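Local coordinates for protein B-agarase (Agarivorans gilvus, PDB 5Z6P) that probably hydrolyses agar polysaccharides by cleaving beta-galactosidic linkages, as an agarase of glycoside hydrolase family 50, at residues Q482-T487 with K603-K608; I504-E509 with S596-V601; K510-M515 with L616-A621; V640-Y645 with S655-I660. All coordinates share one frame; numbering follows the deposited sequence.

Overall arrangement
All four contacts are buried; contacts 1 to 3 run inward, their centres about 27, 19 and 12 Å from the chain centre, and contact 4 lies at about 16 Å. Contact 1 packs two helices through methyl groups and a carboxylate. Contact 2 uses helix 581-609 again and ties it to strand 501-506 by a tyrosine-aspartate bond; L606 of contact 1 packs on I504 and I506. Contact 3 joins two loops through waters and aromatic packing. Contact 4 is apolar apart from one hydroxyl and places a helix against strand 640-643. Polar links run between them: N508 to R619, E509 to N643, and S641 to L616 and R619.

Contact 1: residues Q482-T487 with K603-K608; sequences QRAAAT and KQELKK
E605 turns its side chain back toward helix 478-495 and the methyls of A484 and A485: CG lies anti to the carbonyl carbon (chi1 -65°), and a second bend at chi2 (-56°) folds the carboxylate over. The folded chain meets the two alanines in succession, CG lying 4.0 Å from A484 CB and OE1 3.4 Å from A485 CB. The small residues let the helices approach closely, as the 5.5 Å between A485 CA and E605 CA demonstrates. One turn further along helix 581-609, K608 NZ forms a salt bridge with E605 OE2 at 2.9 Å, arriving on the syn side and 22° out of the carboxylate plane. R481, just ahead of 482-487 on the same helix, makes a second salt bridge to OE2. No hydrogen bond joins the two segments directly: OE1 packs on a methyl while OE2 carries the ionic link, and two cations at one oxygen would be expected to keep this buried carboxylate ionised.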
loop_
_atom_site.group_PDB
_atom_site.type_symbol
_atom_site.label_atom_id
_atom_site.label_comp_id
_atom_site.label_asym_id
_atom_site.label_seq_id
_atom_site.Cartn_x
_atom_site.Cartn_y
_atom_site.Cartn_z
ATOM N N GLN A 482 -11.388 17.385 20.905
ATOM C CA GLN A 482 -10.208 17.989 21.511
ATOM C C GLN A 482 -8.910 17.442 20.915
ATOM O O GLN A 482 -7.958 18.185 20.749
ATOM C CB GLN A 482 -10.194 17.784 23.030
ATOM C CG GLN A 482 -11.307 18.491 23.740
ATOM C CD GLN A 482 -11.380 19.935 23.336
ATOM O OE1 GLN A 482 -10.456 20.691 23.576
ATOM N NE2 GLN A 482 -12.466 20.317 22.678
ATOM N N ARG A 483 -8.869 16.149 20.619
ATOM C CA ARG A 483 -7.665 15.562 20.035
ATOM C C ARG A 483 -7.513 16.021 18.575
ATOM O O ARG A 483 -6.399 16.255 18.110
ATOM C CB ARG A 483 -7.686 14.032 20.135
ATOM C CG ARG A 483 -7.649 13.473 21.573
ATOM C CD ARG A 483 -6.517 14.062 22.394
ATOM N NE ARG A 483 -5.254 13.974 21.674
ATOM C CZ ARG A 483 -4.241 14.808 21.848
ATOM N NH1 ARG A 483 -4.336 15.793 22.726
ATOM N NH2 ARG A 483 -3.135 14.662 21.135
ATOM N N ALA A 484 -8.629 16.162 17.866
ATOM C CA ALA A 484 -8.587 16.678 16.495
ATOM C C ALA A 484 -8.018 18.092 16.504
ATOM O O ALA A 484 -7.197 18.421 15.665
ATOM C CB ALA A 484 -9.971 16.658 15.840
ATOM N N ALA A 485 -8.440 18.909 17.472
ATOM C CA ALA A 485 -7.920 20.263 17.616
ATOM C C ALA A 485 -6.412 20.290 17.828
ATOM O O ALA A 485 -5.723 21.109 17.239
ATOM C CB ALA A 485 -8.607 20.980 18.771
ATOM N N ALA A 486 -5.928 19.407 18.707
ATOM C CA ALA A 486 -4.506 19.262 18.991
ATOM C C ALA A 486 -3.722 18.924 17.726
ATOM O O ALA A 486 -2.660 19.465 17.477
ATOM C CB ALA A 486 -4.290 18.190 20.039
ATOM N N THR A 487 -4.260 18.011 16.947
ATOM C CA THR A 487 -3.651 17.617 15.680
ATOM C C THR A 487 -3.559 18.828 14.760
ATOM O O THR A 487 -2.508 19.106 14.186
ATOM C CB THR A 487 -4.456 16.501 14.999
ATOM O OG1 THR A 487 -4.497 15.363 15.857
ATOM C CG2 THR A 487 -3.835 16.106 13.632
ATOM N N LYS A 603 -13.318 18.211 9.760
ATOM C CA LYS A 603 -13.471 19.402 8.909
ATOM C C LYS A 603 -13.565 20.670 9.767
ATOM O O LYS A 603 -12.867 21.658 9.529
ATOM C CB LYS A 603 -14.711 19.274 8.008
ATOM C CG LYS A 603 -14.912 20.419 7.036
ATOM C CD LYS A 603 -16.347 20.477 6.542
ATOM C CE LYS A 603 -16.579 21.636 5.564
ATOM N NZ LYS A 603 -16.690 21.188 4.137
ATOM N N GLN A 604 -14.419 20.626 10.784
ATOM C CA GLN A 604 -14.676 21.814 11.600
ATOM C C GLN A 604 -13.426 22.298 12.318
ATOM O O GLN A 604 -13.130 23.483 12.313
ATOM C CB GLN A 604 -15.794 21.549 12.612
ATOM C CG GLN A 604 -17.165 21.598 11.975
ATOM C CD GLN A 604 -18.275 21.350 12.949
ATOM O OE1 GLN A 604 -18.057 20.792 14.015
ATOM N NE2 GLN A 604 -19.490 21.751 12.578
ATOM N N GLU A 605 -12.706 21.376 12.938
ATOM C CA GLU A 605 -11.511 21.739 13.677
ATOM C C GLU A 605 -10.437 22.246 12.717
ATOM O O GLU A 605 -9.723 23.184 13.042
ATOM C CB GLU A 605 -10.997 20.556 14.505
ATOM C CG GLU A 605 -11.958 20.149 15.607
ATOM C CD GLU A 605 -12.301 21.301 16.526
ATOM O OE1 GLU A 605 -11.379 21.990 16.984
ATOM O OE2 GLU A 605 -13.486 21.529 16.779
ATOM N N LEU A 606 -10.333 21.642 11.533
ATOM C CA LEU A 606 -9.383 22.146 10.538
ATOM C C LEU A 606 -9.727 23.587 10.149
ATOM O O LEU A 606 -8.868 24.441 10.129
ATOM C CB LEU A 606 -9.350 21.256 9.288
ATOM C CG LEU A 606 -8.327 20.124 9.399
ATOM C CD1 LEU A 606 -8.455 19.157 8.255
ATOM C CD2 LEU A 606 -6.927 20.684 9.452
ATOM N N LYS A 607 -10.994 23.847 9.866
ATOM C CA LYS A 607 -11.381 25.160 9.349
ATOM C C LYS A 607 -11.308 26.249 10.414
ATOM O O LYS A 607 -11.147 27.407 10.062
ATOM C CB LYS A 607 -12.786 25.125 8.729
ATOM C CG LYS A 607 -12.938 24.209 7.499
ATOM C CD LYS A 607 -11.951 24.536 6.367
ATOM C CE LYS A 607 -12.127 23.607 5.157
ATOM N NZ LYS A 607 -11.237 23.964 3.999
ATOM N N LYS A 608 -11.381 25.892 11.701
ATOM C CA LYS A 608 -11.295 26.903 12.763
ATOM C C LYS A 608 -9.921 27.538 12.796
ATOM O O LYS A 608 -9.781 28.704 13.143
ATOM C CB LYS A 608 -11.587 26.316 14.158
ATOM C CG LYS A 608 -13.064 25.969 14.471
ATOM C CD LYS A 608 -13.172 25.295 15.849
ATOM C CE LYS A 608 -14.505 24.594 16.049
ATOM N NZ LYS A 608 -14.679 24.126 17.449
#

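Contact 2: residues I504-E509 with S596-V601; sequences IFIDNE and SEYFRV
I506, at the end of strand 501-506, meets Y598 with both backbone and side chain. Its CG2 branch comes 4.0 Å from Y598 OH, and its carbonyl is joined to the same hydroxyl through a water that lies 2.7 Å from I506 O and 2.7 Å from Y598 OH and donates to both. At D507 the chain leaves the strand with a positive phi of 65°, and the aspartate reaches toward helix 581-609. Y598 OH donates to D507 OD2 in a short bond of 2.5 Å, where OD2 accepts with its anti lone pair, the one facing away from OD1. OD2 sits at the ring edge near its plane, and the carboxylate and ring are nearly coplanar, 30° apart. A chi1 of 166° swings the Y598 ring out from its helix until the hydroxyl reaches D507. This strand-end to helix contact is consistent with the beta/alpha barrel expected of the family: strand 501-506 lies between the parallel strands 449-453 and 614-615, and helix 581-609 leads into the latter. The other carboxylate oxygen, OD1, accepts from I455 N, which fixes the group from a second direction. Within the helix, Y598 CD2 lies 3.6 Å above the ring plane of F599, over the centre. Beyond D507, N508 points away from the helix and accepts R619 NE at OD1, while E509 OE2 accepts N643 ND2.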
loop_
_atom_site.group_PDB
_atom_site.type_symbol
_atom_site.label_atom_id
_atom_site.label_comp_id
_atom_site.label_asym_id
_atom_site.label_seq_id
_atom_site.Cartn_x
_atom_site.Cartn_y
_atom_site.Cartn_z
ATOM N N ILE A 504 -4.196 19.206 3.422
ATOM C CA ILE A 504 -3.886 18.462 4.629
ATOM C C ILE A 504 -4.614 17.128 4.668
ATOM O O ILE A 504 -5.839 17.090 4.611
ATOM C CB ILE A 504 -4.271 19.269 5.880
ATOM C CG1 ILE A 504 -3.658 20.678 5.808
ATOM C CG2 ILE A 504 -3.862 18.508 7.151
ATOM C CD1 ILE A 504 -4.427 21.707 6.576
ATOM N N PHE A 505 -3.859 16.037 4.730
ATOM C CA PHE A 505 -4.446 14.725 4.963
ATOM C C PHE A 505 -4.573 14.542 6.463
ATOM O O PHE A 505 -3.657 14.882 7.198
ATOM C CB PHE A 505 -3.588 13.570 4.409
ATOM C CG PHE A 505 -3.394 13.579 2.926
ATOM C CD1 PHE A 505 -4.384 13.119 2.081
ATOM C CD2 PHE A 505 -2.192 13.981 2.381
ATOM C CE1 PHE A 505 -4.190 13.100 0.708
ATOM C CE2 PHE A 505 -2.003 13.967 1.004
ATOM C CZ PHE A 505 -3.008 13.537 0.179
ATOM N N ILE A 506 -5.689 13.995 6.914
ATOM C CA ILE A 506 -5.813 13.613 8.312
ATOM C C ILE A 506 -6.069 12.128 8.413
ATOM O O ILE A 506 -6.982 11.614 7.797
ATOM C CB ILE A 506 -6.942 14.372 9.049
ATOM C CG1 ILE A 506 -6.655 15.867 9.096
ATOM C CG2 ILE A 506 -7.095 13.823 10.471
ATOM C CD1 ILE A 506 -5.432 16.240 9.911
ATOM N N ASP A 507 -5.222 11.446 9.187
ATOM C CA ASP A 507 -5.312 10.009 9.384
ATOM C C ASP A 507 -5.044 9.274 8.077
ATOM O O ASP A 507 -4.748 9.898 7.068
ATOM C CB ASP A 507 -6.684 9.629 9.972
ATOM C CG ASP A 507 -6.848 10.107 11.416
ATOM O OD1 ASP A 507 -5.860 10.078 12.157
ATOM O OD2 ASP A 507 -7.954 10.526 11.794
ATOM N N ASN A 508 -5.168 7.953 8.102
ATOM C CA ASN A 508 -4.732 7.119 6.990
ATOM C C ASN A 508 -5.245 5.690 7.134
ATOM O O ASN A 508 -5.090 5.076 8.186
ATOM C CB ASN A 508 -3.193 7.127 6.899
ATOM C CG ASN A 508 -2.652 6.280 5.752
ATOM O OD1 ASN A 508 -2.782 6.630 4.585
ATOM N ND2 ASN A 508 -1.998 5.182 6.092
ATOM N N GLU A 509 -5.865 5.194 6.063
ATOM C CA GLU A 509 -6.321 3.822 5.928
ATOM C C GLU A 509 -6.993 3.228 7.177
ATOM O O GLU A 509 -6.534 2.214 7.723
ATOM C CB GLU A 509 -5.128 2.933 5.495
ATOM C CG GLU A 509 -4.561 3.268 4.097
ATOM C CD GLU A 509 -3.571 2.220 3.558
ATOM O OE1 GLU A 509 -3.112 1.372 4.342
ATOM O OE2 GLU A 509 -3.277 2.240 2.347
ATOM N N SER A 596 -20.026 10.099 8.929
ATOM C CA SER A 596 -20.304 11.517 8.640
ATOM C C SER A 596 -19.865 12.428 9.785
ATOM O O SER A 596 -19.340 13.518 9.553
ATOM C CB SER A 596 -21.792 11.742 8.339
ATOM O OG SER A 596 -22.183 11.065 7.164
ATOM N N GLU A 597 -20.067 11.975 11.024
ATOM C CA GLU A 597 -19.643 12.756 12.175
ATOM C C GLU A 597 -18.120 12.796 12.327
ATOM O O GLU A 597 -17.593 13.803 12.736
ATOM C CB GLU A 597 -20.265 12.216 13.468
ATOM C CG GLU A 597 -20.022 13.099 14.696
ATOM C CD GLU A 597 -20.811 14.426 14.680
ATOM O OE1 GLU A 597 -21.557 14.700 13.722
ATOM O OE2 GLU A 597 -20.681 15.202 15.642
ATOM N N TYR A 598 -17.417 11.706 12.022
ATOM C CA TYR A 598 -15.956 11.780 12.010
ATOM C C TYR A 598 -15.511 12.900 11.043
ATOM O O TYR A 598 -14.741 13.779 11.398
ATOM C CB TYR A 598 -15.320 10.441 11.604
ATOM C CG TYR A 598 -13.834 10.542 11.238
ATOM C CD1 TYR A 598 -12.844 10.441 12.207
ATOM C CD2 TYR A 598 -13.437 10.736 9.917
ATOM C CE1 TYR A 598 -11.474 10.541 11.863
ATOM C CE2 TYR A 598 -12.105 10.834 9.563
ATOM C CZ TYR A 598 -11.118 10.737 10.530
ATOM O OH TYR A 598 -9.804 10.851 10.143
ATOM N N PHE A 599 -16.021 12.865 9.818
ATOM C CA PHE A 599 -15.569 13.821 8.822
ATOM C C PHE A 599 -16.019 15.237 9.164
ATOM O O PHE A 599 -15.291 16.186 8.882
ATOM C CB PHE A 599 -16.038 13.401 7.426
ATOM C CG PHE A 599 -15.341 12.166 6.900
ATOM C CD1 PHE A 599 -13.987 12.196 6.587
ATOM C CD2 PHE A 599 -16.036 10.984 6.711
ATOM C CE1 PHE A 599 -13.334 11.066 6.100
ATOM C CE2 PHE A 599 -15.386 9.841 6.242
ATOM C CZ PHE A 599 -14.023 9.893 5.932
ATOM N N ARG A 600 -17.185 15.373 9.802
ATOM C CA ARG A 600 -17.703 16.689 10.200
ATOM C C ARG A 600 -16.813 17.321 11.258
ATOM O O ARG A 600 -16.460 18.502 11.162
ATOM C CB ARG A 600 -19.162 16.596 10.724
ATOM C CG ARG A 600 -19.840 17.958 11.008
ATOM C CD ARG A 600 -21.307 17.844 11.571
ATOM N NE ARG A 600 -21.269 17.583 13.007
ATOM C CZ ARG A 600 -21.269 18.522 13.948
ATOM N NH1 ARG A 600 -21.357 19.805 13.629
ATOM N NH2 ARG A 600 -21.192 18.172 15.219
ATOM N N VAL A 601 -16.444 16.535 12.270
ATOM C CA VAL A 601 -15.659 17.076 13.378
ATOM C C VAL A 601 -14.261 17.479 12.890
ATOM O O VAL A 601 -13.800 18.583 13.174
ATOM C CB VAL A 601 -15.545 16.083 14.558
ATOM C CG1 VAL A 601 -14.560 16.585 15.567
ATOM C CG2 VAL A 601 -16.925 15.861 15.220
HETATM O O HOH W 1 -9.540 12.314 7.848
#

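Contact 3: residues K510-M515 with L616-A621; sequences KSWGRM and LGCRFA
One water is gripped by W512, C618 and K510 together: it accepts from K510 N at 2.9 Å and from W512 NE1 at 3.2 Å, and lies 2.7 Å from C618 O, toward which it can donate. A second water bridges the loops further along, 2.7 Å from K510 O and accepting from A621 N at 3.0 Å. Beside these links the indole packs on two side chains of 616-621. F620 sends the edge of its ring toward the face of the W512 five-membered ring in an offset edge-to-face pair, with centroids 5.3 Å apart and planes at 66°; W512 CD1 and F620 CD1 are 3.7 Å apart. C618 SG is 3.6 Å from W512 NE1; seen from the centroid of the five-membered ring it lies 70° off the normal, an oblique cysteine sulfur-aromatic contact. K510 CB rests over one face of the indole toward its rim, and Y598 and F599 of helix 581-609 add further ring contacts to W512. Both segments are loops that follow neighbouring parallel strands, 501-506 and 614-615. With no direct hydrogen bond between them, water satisfies the buried indole N-H and joins the two backbones, while sulfur and phenyl edge supply the dispersive part of the packing.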
loop_
_atom_site.group_PDB
_atom_site.type_symbol
_atom_site.label_atom_id
_atom_site.label_comp_id
_atom_site.label_asym_id
_atom_site.label_seq_id
_atom_site.Cartn_x
_atom_site.Cartn_y
_atom_site.Cartn_z
ATOM N N LYS A 510 -8.071 3.853 7.638
ATOM C CA LYS A 510 -8.827 3.266 8.744
ATOM C C LYS A 510 -9.634 2.047 8.251
ATOM O O LYS A 510 -9.939 1.934 7.063
ATOM C CB LYS A 510 -9.753 4.309 9.392
ATOM C CG LYS A 510 -9.021 5.442 10.073
ATOM C CD LYS A 510 -9.974 6.342 10.869
ATOM C CE LYS A 510 -9.231 7.515 11.520
ATOM N NZ LYS A 510 -8.136 7.068 12.446
ATOM N N SER A 511 -9.974 1.141 9.166
ATOM C CA SER A 511 -10.771 -0.038 8.823
ATOM C C SER A 511 -12.280 0.257 8.772
ATOM O O SER A 511 -13.028 -0.185 9.639
ATOM C CB SER A 511 -10.491 -1.167 9.822
ATOM O OG SER A 511 -9.152 -1.619 9.722
ATOM N N TRP A 512 -12.726 0.992 7.752
ATOM C CA TRP A 512 -14.118 1.489 7.714
ATOM C C TRP A 512 -15.122 0.383 7.416
ATOM O O TRP A 512 -16.332 0.565 7.583
ATOM C CB TRP A 512 -14.288 2.588 6.663
ATOM C CG TRP A 512 -13.578 3.865 6.925
ATOM C CD1 TRP A 512 -12.421 4.312 6.328
ATOM C CD2 TRP A 512 -13.972 4.881 7.853
ATOM N NE1 TRP A 512 -12.097 5.558 6.810
ATOM C CE2 TRP A 512 -13.018 5.921 7.754
ATOM C CE3 TRP A 512 -15.033 5.005 8.764
ATOM C CZ2 TRP A 512 -13.111 7.081 8.524
ATOM C CZ3 TRP A 512 -15.121 6.158 9.521
ATOM C CH2 TRP A 512 -14.171 7.181 9.395
ATOM N N GLY A 513 -14.616 -0.751 6.945
ATOM C CA GLY A 513 -15.454 -1.844 6.512
ATOM C C GLY A 513 -15.031 -2.352 5.137
ATOM O O GLY A 513 -14.932 -1.589 4.182
ATOM N N ARG A 514 -14.772 -3.648 5.044
ATOM C CA ARG A 514 -14.325 -4.248 3.796
ATOM C C ARG A 514 -15.488 -4.835 3.011
ATOM O O ARG A 514 -16.188 -5.734 3.488
ATOM C CB ARG A 514 -13.279 -5.331 4.073
ATOM C CG ARG A 514 -12.739 -6.019 2.829
ATOM C CD ARG A 514 -11.819 -7.164 3.223
ATOM N NE ARG A 514 -11.151 -7.735 2.058
ATOM C CZ ARG A 514 -9.834 -7.842 1.939
ATOM N NH1 ARG A 514 -9.044 -7.432 2.926
ATOM N NH2 ARG A 514 -9.307 -8.364 0.842
ATOM N N MET A 515 -15.697 -4.320 1.805
ATOM C CA MET A 515 -16.793 -4.796 0.967
ATOM C C MET A 515 -16.594 -6.266 0.602
ATOM O O MET A 515 -15.455 -6.739 0.575
ATOM C CB MET A 515 -16.901 -3.960 -0.300
ATOM C CG MET A 515 -17.269 -2.516 -0.056
ATOM S SD MET A 515 -17.660 -1.672 -1.577
ATOM C CE MET A 515 -16.030 -1.444 -2.262
ATOM N N LEU A 616 -8.168 17.068 2.750
ATOM C CA LEU A 616 -8.055 16.050 1.715
ATOM C C LEU A 616 -8.495 14.667 2.152
ATOM O O LEU A 616 -8.275 13.708 1.441
ATOM C CB LEU A 616 -6.613 15.987 1.207
ATOM C CG LEU A 616 -6.030 17.323 0.747
ATOM C CD1 LEU A 616 -4.557 17.155 0.491
ATOM C CD2 LEU A 616 -6.717 17.893 -0.487
ATOM N N GLY A 617 -9.115 14.557 3.322
ATOM C CA GLY A 617 -9.684 13.280 3.712
ATOM C C GLY A 617 -8.765 12.332 4.461
ATOM O O GLY A 617 -7.803 12.758 5.094
ATOM N N CYS A 618 -9.074 11.040 4.400
ATOM C CA CYS A 618 -8.437 10.054 5.266
ATOM C C CYS A 618 -7.779 8.891 4.542
ATOM O O CYS A 618 -7.446 7.880 5.166
ATOM C CB CYS A 618 -9.459 9.485 6.247
ATOM S SG CYS A 618 -10.815 8.636 5.450
ATOM N N ARG A 619 -7.631 9.021 3.229
ATOM C CA ARG A 619 -6.870 8.075 2.437
ATOM C C ARG A 619 -7.429 6.663 2.570
ATOM O O ARG A 619 -6.867 5.827 3.295
ATOM C CB ARG A 619 -5.383 8.112 2.852
ATOM C CG ARG A 619 -4.802 9.536 2.843
ATOM C CD ARG A 619 -3.490 9.653 3.621
ATOM N NE ARG A 619 -2.428 8.880 2.999
ATOM C CZ ARG A 619 -1.752 9.291 1.934
ATOM N NH1 ARG A 619 -2.043 10.473 1.394
ATOM N NH2 ARG A 619 -0.788 8.531 1.416
ATOM N N PHE A 620 -8.546 6.415 1.882
ATOM C CA PHE A 620 -9.223 5.118 1.905
ATOM C C PHE A 620 -8.372 3.988 1.302
ATOM O O PHE A 620 -8.026 4.044 0.122
ATOM C CB PHE A 620 -10.546 5.181 1.119
ATOM C CG PHE A 620 -11.601 6.073 1.728
ATOM C CD1 PHE A 620 -12.113 5.806 2.995
ATOM C CD2 PHE A 620 -12.120 7.141 1.015
ATOM C CE1 PHE A 620 -13.117 6.618 3.548
ATOM C CE2 PHE A 620 -13.124 7.955 1.561
ATOM C CZ PHE A 620 -13.606 7.686 2.826
ATOM N N ALA A 621 -8.072 2.949 2.078
ATOM C CA ALA A 621 -7.524 1.731 1.468
ATOM C C ALA A 621 -8.660 0.997 0.776
ATOM O O ALA A 621 -9.823 1.191 1.138
ATOM C CB ALA A 621 -6.869 0.845 2.502
HETATM O O HOH W 2 -9.100 5.825 5.819
HETATM O O HOH W 3 -9.528 3.135 4.649
#

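Contact 4: residues V640-Y645 with S655-I660; sequences VSYNYY and SFLADI
Y642 sits in the extended strand 640-643, while 655-660 runs into helix 657-660, with the backbone angles of L657 in the helical range. No hydrogen bond joins the segments; Y642 and F656 meet from opposite directions. Y642 brings its phenol end against F656: OH lies 3.4 Å from F656 CE2, and CE2 of Y642 is 3.9 Å from F656 CZ. The centroids are 6.0 Å apart with planes at 63°, an oblique pair in which the tyrosine hydroxyl sits near the plane of the phenylalanine at its edge. F656 reaches there with chi1 74°, its CG between the backbone nitrogen and the carbonyl carbon. The same hydroxyl, Y642 OH, also has L657 CD2 at 4.3 Å. W654 adds an edge-to-face ring to Y642, and V630 and F709 also touch it. The arrangement is the strand-to-helix packing of a beta-alpha-beta unit, here strand 640-643, helix 657-660 and the parallel strand 664-668, consistent with a beta/alpha barrel.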
loop_
_atom_site.group_PDB
_atom_site.type_symbol
_atom_site.label_atom_id
_atom_site.label_comp_id
_atom_site.label_asym_id
_atom_site.label_seq_id
_atom_site.Cartn_x
_atom_site.Cartn_y
_atom_site.Cartn_z
ATOM N N VAL A 640 -11.551 14.002 -1.981
ATOM C CA VAL A 640 -11.581 12.650 -1.448
ATOM C C VAL A 640 -10.280 11.936 -1.836
ATOM O O VAL A 640 -9.867 11.974 -3.006
ATOM C CB VAL A 640 -12.805 11.845 -1.940
ATOM C CG1 VAL A 640 -12.867 10.507 -1.241
ATOM C CG2 VAL A 640 -14.107 12.616 -1.693
ATOM N N SER A 641 -9.619 11.326 -0.848
ATOM C CA SER A 641 -8.336 10.675 -1.083
ATOM C C SER A 641 -8.476 9.159 -1.006
ATOM O O SER A 641 -9.153 8.629 -0.113
ATOM C CB SER A 641 -7.271 11.168 -0.092
ATOM O OG SER A 641 -7.662 11.059 1.266
ATOM N N TYR A 642 -7.868 8.480 -1.974
ATOM C CA TYR A 642 -7.818 7.022 -2.035
ATOM C C TYR A 642 -6.370 6.534 -2.186
ATOM O O TYR A 642 -5.576 7.190 -2.853
ATOM C CB TYR A 642 -8.637 6.484 -3.220
ATOM C CG TYR A 642 -10.044 7.031 -3.355
ATOM C CD1 TYR A 642 -10.289 8.218 -4.037
ATOM C CD2 TYR A 642 -11.130 6.340 -2.819
ATOM C CE1 TYR A 642 -11.598 8.710 -4.176
ATOM C CE2 TYR A 642 -12.420 6.812 -2.944
ATOM C CZ TYR A 642 -12.649 8.005 -3.618
ATOM O OH TYR A 642 -13.939 8.473 -3.736
ATOM N N ASN A 643 -6.038 5.393 -1.584
ATOM C CA ASN A 643 -4.772 4.714 -1.904
ATOM C C ASN A 643 -5.100 3.534 -2.808
ATOM O O ASN A 643 -6.063 2.836 -2.561
ATOM C CB ASN A 643 -4.031 4.244 -0.644
ATOM C CG ASN A 643 -3.571 5.393 0.242
ATOM O OD1 ASN A 643 -3.492 6.550 -0.187
ATOM N ND2 ASN A 643 -3.247 5.071 1.479
ATOM N N TYR A 644 -4.324 3.312 -3.866
ATOM C CA TYR A 644 -4.733 2.300 -4.823
ATOM C C TYR A 644 -3.570 1.622 -5.510
ATOM O O TYR A 644 -3.007 2.129 -6.474
ATOM C CB TYR A 644 -5.680 2.897 -5.863
ATOM C CG TYR A 644 -6.564 1.876 -6.518
ATOM C CD1 TYR A 644 -7.527 1.200 -5.785
ATOM C CD2 TYR A 644 -6.446 1.580 -7.878
ATOM C CE1 TYR A 644 -8.327 0.258 -6.364
ATOM C CE2 TYR A 644 -7.255 0.634 -8.475
ATOM C CZ TYR A 644 -8.200 -0.017 -7.711
ATOM O OH TYR A 644 -9.017 -0.961 -8.265
ATOM N N TYR A 645 -3.253 0.446 -4.984
ATOM C CA TYR A 645 -2.131 -0.363 -5.421
ATOM C C TYR A 645 -2.603 -1.375 -6.451
ATOM O O TYR A 645 -2.787 -2.545 -6.144
ATOM C CB TYR A 645 -1.491 -1.052 -4.225
ATOM C CG TYR A 645 -0.739 -0.104 -3.308
ATOM C CD1 TYR A 645 0.542 0.330 -3.635
ATOM C CD2 TYR A 645 -1.304 0.365 -2.129
ATOM C CE1 TYR A 645 1.251 1.184 -2.806
ATOM C CE2 TYR A 645 -0.614 1.223 -1.305
ATOM C CZ TYR A 645 0.674 1.626 -1.642
ATOM O OH TYR A 645 1.380 2.473 -0.824
ATOM N N SER A 655 -16.331 3.016 -11.218
ATOM C CA SER A 655 -17.682 3.396 -11.706
ATOM C C SER A 655 -18.427 4.439 -10.879
ATOM O O SER A 655 -19.102 5.302 -11.421
ATOM C CB SER A 655 -18.582 2.162 -11.775
ATOM O OG SER A 655 -18.580 1.633 -13.068
ATOM N N PHE A 656 -18.290 4.331 -9.563
ATOM C CA PHE A 656 -19.021 5.137 -8.603
ATOM C C PHE A 656 -18.657 6.612 -8.619
ATOM O O PHE A 656 -19.389 7.430 -8.067
ATOM C CB PHE A 656 -18.783 4.583 -7.193
ATOM C CG PHE A 656 -17.413 4.896 -6.643
ATOM C CD1 PHE A 656 -16.349 4.030 -6.861
ATOM C CD2 PHE A 656 -17.190 6.059 -5.914
ATOM C CE1 PHE A 656 -15.090 4.315 -6.362
ATOM C CE2 PHE A 656 -15.940 6.351 -5.409
ATOM C CZ PHE A 656 -14.883 5.468 -5.631
ATOM N N LEU A 657 -17.513 6.947 -9.210
ATOM C CA LEU A 657 -16.970 8.303 -9.154
ATOM C C LEU A 657 -17.957 9.366 -9.629
ATOM O O LEU A 657 -18.050 10.440 -9.034
ATOM C CB LEU A 657 -15.679 8.397 -9.979
ATOM C CG LEU A 657 -14.417 7.780 -9.343
ATOM C CD1 LEU A 657 -13.265 7.798 -10.335
ATOM C CD2 LEU A 657 -14.018 8.473 -8.026
ATOM N N ALA A 658 -18.696 9.054 -10.692
ATOM C CA ALA A 658 -19.649 10.004 -11.267
ATOM C C ALA A 658 -20.755 10.418 -10.291
ATOM O O ALA A 658 -21.048 11.595 -10.152
ATOM C CB ALA A 658 -20.260 9.423 -12.530
ATOM N N ASP A 659 -21.348 9.438 -9.620
ATOM C CA ASP A 659 -22.395 9.680 -8.643
ATOM C C ASP A 659 -21.942 10.544 -7.483
ATOM O O ASP A 659 -22.721 11.317 -6.957
ATOM C CB ASP A 659 -22.916 8.361 -8.092
ATOM C CG ASP A 659 -23.503 7.487 -9.152
ATOM O OD1 ASP A 659 -24.191 8.032 -10.028
ATOM O OD2 ASP A 659 -23.280 6.260 -9.109
ATOM N N ILE A 660 -20.683 10.391 -7.077
ATOM C CA ILE A 660 -20.127 11.161 -5.970
ATOM C C ILE A 660 -19.776 12.561 -6.451
ATOM O O ILE A 660 -20.038 13.544 -5.768
ATOM C CB ILE A 660 -18.862 10.472 -5.383
ATOM C CG1 ILE A 660 -19.188 9.062 -4.880
ATOM C CG2 ILE A 660 -18.219 11.321 -4.318
ATOM C CD1 ILE A 660 -20.242 9.009 -3.795
#